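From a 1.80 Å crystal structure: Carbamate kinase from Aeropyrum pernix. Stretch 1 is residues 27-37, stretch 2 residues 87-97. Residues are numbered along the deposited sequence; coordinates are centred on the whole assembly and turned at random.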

# COMPACT_ATOMS: atom_id res chain seq x y z
N SER A 27 4.31 10.47 -16.52
CA SER A 27 3.36 9.77 -17.38
C SER A 27 2.10 9.34 -16.65
O SER A 27 0.99 9.67 -17.06
N GLN A 28 2.27 8.62 -15.54
CA GLN A 28 1.14 8.14 -14.77
C GLN A 28 0.23 9.24 -14.23
O GLN A 28 -0.99 9.15 -14.35
N THR A 29 0.82 10.28 -13.65
CA THR A 29 0.01 11.37 -13.10
C THR A 29 -0.90 11.99 -14.15
O THR A 29 -2.04 12.36 -13.85
N ALA A 30 -0.42 12.07 -15.38
CA ALA A 30 -1.20 12.64 -16.48
C ALA A 30 -2.34 11.70 -16.90
O ALA A 30 -3.45 12.14 -17.18
N ALA A 31 -2.04 10.41 -16.94
CA ALA A 31 -3.04 9.42 -17.31
C ALA A 31 -4.12 9.35 -16.23
O ALA A 31 -5.31 9.33 -16.53
N VAL A 32 -3.68 9.31 -14.98
CA VAL A 32 -4.62 9.23 -13.86
C VAL A 32 -5.52 10.47 -13.79
O VAL A 32 -6.68 10.40 -13.42
N LYS A 33 -4.98 11.63 -14.14
CA LYS A 33 -5.77 12.85 -14.13
C LYS A 33 -6.94 12.69 -15.10
O LYS A 33 -8.08 13.02 -14.78
N ARG A 34 -6.64 12.18 -16.29
CA ARG A 34 -7.67 11.96 -17.30
C ARG A 34 -8.72 10.98 -16.79
O ARG A 34 -9.92 11.22 -16.91
N ALA A 35 -8.27 9.88 -16.20
CA ALA A 35 -9.19 8.87 -15.67
C ALA A 35 -10.04 9.38 -14.52
O ALA A 35 -11.22 9.07 -14.42
N SER A 36 -9.43 10.18 -13.63
CA SER A 36 -10.15 10.72 -12.49
C SER A 36 -11.24 11.69 -12.91
O SER A 36 -12.31 11.73 -12.31
N SER A 37 -10.96 12.47 -13.95
CA SER A 37 -11.94 13.44 -14.44
C SER A 37 -13.18 12.68 -14.89
O SER A 37 -14.31 13.03 -14.53
N ALA A 87 -0.61 0.36 -3.35
CA ALA A 87 -0.43 1.66 -2.71
C ALA A 87 0.05 2.70 -3.73
O ALA A 87 -0.37 3.85 -3.71
N TRP A 88 0.94 2.27 -4.62
CA TRP A 88 1.50 3.14 -5.65
C TRP A 88 0.39 3.65 -6.58
O TRP A 88 0.12 4.85 -6.62
N ILE A 89 -0.27 2.74 -7.28
CA ILE A 89 -1.33 3.13 -8.20
C ILE A 89 -2.55 3.66 -7.45
O ILE A 89 -3.17 4.65 -7.87
N GLY A 90 -2.88 3.02 -6.34
CA GLY A 90 -4.02 3.45 -5.54
C GLY A 90 -3.90 4.89 -5.09
O GLY A 90 -4.87 5.66 -5.18
N LEU A 91 -2.73 5.27 -4.59
CA LEU A 91 -2.52 6.64 -4.13
C LEU A 91 -2.67 7.63 -5.29
O LEU A 91 -3.26 8.70 -5.14
N LEU A 92 -2.13 7.28 -6.45
CA LEU A 92 -2.22 8.15 -7.61
C LEU A 92 -3.69 8.44 -7.96
O LEU A 92 -4.07 9.59 -8.17
N LEU A 93 -4.50 7.38 -8.01
CA LEU A 93 -5.93 7.52 -8.32
C LEU A 93 -6.65 8.27 -7.20
O LEU A 93 -7.46 9.17 -7.46
N LYS A 94 -6.37 7.89 -5.96
CA LYS A 94 -6.97 8.51 -4.79
C LYS A 94 -6.72 10.02 -4.73
O LYS A 94 -7.65 10.81 -4.57
N HIS A 95 -5.46 10.41 -4.85
CA HIS A 95 -5.10 11.82 -4.77
C HIS A 95 -5.72 12.64 -5.90
O HIS A 95 -6.25 13.74 -5.68
N SER A 96 -5.67 12.11 -7.12
CA SER A 96 -6.21 12.79 -8.29
C SER A 96 -7.74 12.92 -8.25
O SER A 96 -8.29 13.97 -8.57
N LEU A 97 -8.42 11.84 -7.87
CA LEU A 97 -9.87 11.86 -7.80
C LEU A 97 -10.36 12.83 -6.73
O LEU A 97 -11.30 13.60 -6.97

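The two stretches are helices whose axes approach to 8.8 Å at an angle of 53°, and they draw together toward their C-terminal ends, where the CA atoms of Ser 36 and Leu 97 lie only 4.8 Å apart. The residues of stretch 1 that point toward its partner, Gln 28, Val 32 and Ser 36, are spaced four apart and so form one stripe along the helix.

Gln 28 begins the stripe. With chi1 p and chi2 t, its side chain extends along the wider part of the groove, and OE1 accepts a weak hydrogen bond from Trp 88 NE1 (3.0 Å) at the edge of the indole ring. Trp 88 sets out sideways, and its t rotamer brings the ring end nearer. The amide also rests on Leu 92 (m, t), with Gln 28 CD 3.4 Å from Leu 92 CD1. Thr 29, at the margin, offers CG2 to Leu 92 CD2 at 4.1 Å.

Val 32 (t) fills the middle. Val 32 CG2 meets Leu 92 CB at 4.0 Å and Leu 93 CD2 at 3.9 Å, the m, t side chain of Leu 93 turning inward. Val 32 CG1 sits against the opposing backbone, 3.3 Å from Leu 92 O, and equally close to Ser 96 CB.

Lys 33 points away with an extended chain, leaving its CA 3.4 Å from Ser 96 OG. Where the helices are closest, small side chains meet: Ser 36 (m) donates to Val 32 O within its own helix (OG to O, 3.1 Å), and its OG accepts a weak hydrogen bond from Ser 96 OG (t) at 3.1 Å, although that proton has another acceptor within reach. A water donates to Thr 29 O at 2.6 Å and contacts Ser 96 OG weakly at 3.5 Å, bridging the helices.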

# COMPACT_ATOMS: atom_id res chain seq x y z
CB SER A 27 4.03 8.55 -18.01
OG SER A 27 3.14 7.84 -18.85
CB GLN A 28 1.62 7.24 -13.62
CG GLN A 28 2.86 7.74 -12.90
CD GLN A 28 3.40 6.72 -11.92
OE1 GLN A 28 3.26 5.51 -12.13
NE2 GLN A 28 4.04 7.19 -10.85
CB THR A 29 0.91 12.46 -12.48
OG1 THR A 29 1.88 12.90 -13.44
CG2 THR A 29 1.62 11.93 -11.24
CB ALA A 30 -0.30 12.93 -17.67
CB ALA A 31 -2.38 8.05 -17.48
CB VAL A 32 -3.82 9.09 -12.57
CG1 VAL A 32 -4.66 9.54 -11.38
CG2 VAL A 32 -3.41 7.64 -12.37
CB LYS A 33 -4.92 14.06 -14.54
CG LYS A 33 -5.68 15.38 -14.52
CD LYS A 33 -4.77 16.55 -14.88
CE LYS A 33 -5.53 17.88 -14.85
NZ LYS A 33 -6.06 18.20 -13.49
CB ARG A 34 -7.06 11.41 -18.60
CG ARG A 34 -6.18 12.40 -19.35
CD ARG A 34 -5.92 11.95 -20.79
NE ARG A 34 -5.04 10.79 -20.87
CZ ARG A 34 -3.72 10.83 -20.70
NH1 ARG A 34 -3.12 11.98 -20.43
NH2 ARG A 34 -3.00 9.72 -20.80
CB ALA A 35 -8.41 7.63 -15.24
CB SER A 36 -9.19 11.42 -11.53
OG SER A 36 -8.37 10.48 -10.85
CB SER A 37 -11.36 14.24 -15.60
OG SER A 37 -12.24 15.28 -15.99
CB ALA A 87 0.57 1.55 -1.57
CB TRP A 88 2.58 2.36 -6.42
CG TRP A 88 3.16 2.99 -7.66
CD1 TRP A 88 2.92 4.24 -8.16
CD2 TRP A 88 4.07 2.36 -8.57
NE1 TRP A 88 3.63 4.42 -9.33
CE2 TRP A 88 4.34 3.28 -9.60
CE3 TRP A 88 4.69 1.10 -8.61
CZ2 TRP A 88 5.20 2.98 -10.67
CZ3 TRP A 88 5.54 0.80 -9.67
CH2 TRP A 88 5.79 1.74 -10.68
CB ILE A 89 -1.74 1.94 -9.10
CG1 ILE A 89 -0.52 1.45 -9.90
CG2 ILE A 89 -2.83 2.36 -10.07
CD1 ILE A 89 -0.74 0.09 -10.57
CB LEU A 91 -1.14 6.80 -3.49
CG LEU A 91 -0.80 8.24 -3.11
CD1 LEU A 91 -1.83 8.76 -2.11
CD2 LEU A 91 0.61 8.32 -2.54
CB LEU A 92 -1.50 7.53 -8.81
CG LEU A 92 0.03 7.53 -8.73
CD1 LEU A 92 0.61 6.80 -9.93
CD2 LEU A 92 0.55 8.97 -8.68
CB LEU A 93 -6.56 6.14 -8.51
CG LEU A 93 -6.15 5.36 -9.77
CD1 LEU A 93 -6.61 3.92 -9.66
CD2 LEU A 93 -6.73 6.04 -10.99
CB LYS A 94 -6.41 7.86 -3.52
CG LYS A 94 -6.61 8.65 -2.23
CD LYS A 94 -5.80 8.02 -1.10
CE LYS A 94 -5.85 8.85 0.19
NZ LYS A 94 -7.23 8.93 0.77
CB HIS A 95 -3.57 11.97 -4.82
CG HIS A 95 -3.07 13.25 -4.23
ND1 HIS A 95 -2.96 13.45 -2.87
CD2 HIS A 95 -2.67 14.40 -4.82
CE1 HIS A 95 -2.50 14.67 -2.64
NE2 HIS A 95 -2.32 15.27 -3.81
CB SER A 96 -5.78 12.06 -9.56
OG SER A 96 -6.23 12.76 -10.72
CB LEU A 97 -10.41 10.45 -7.53
CG LEU A 97 -11.93 10.30 -7.49
CD1 LEU A 97 -12.55 10.96 -8.72
CD2 LEU A 97 -12.28 8.82 -7.44
O HOH W 1 -2.83 13.04 -11.44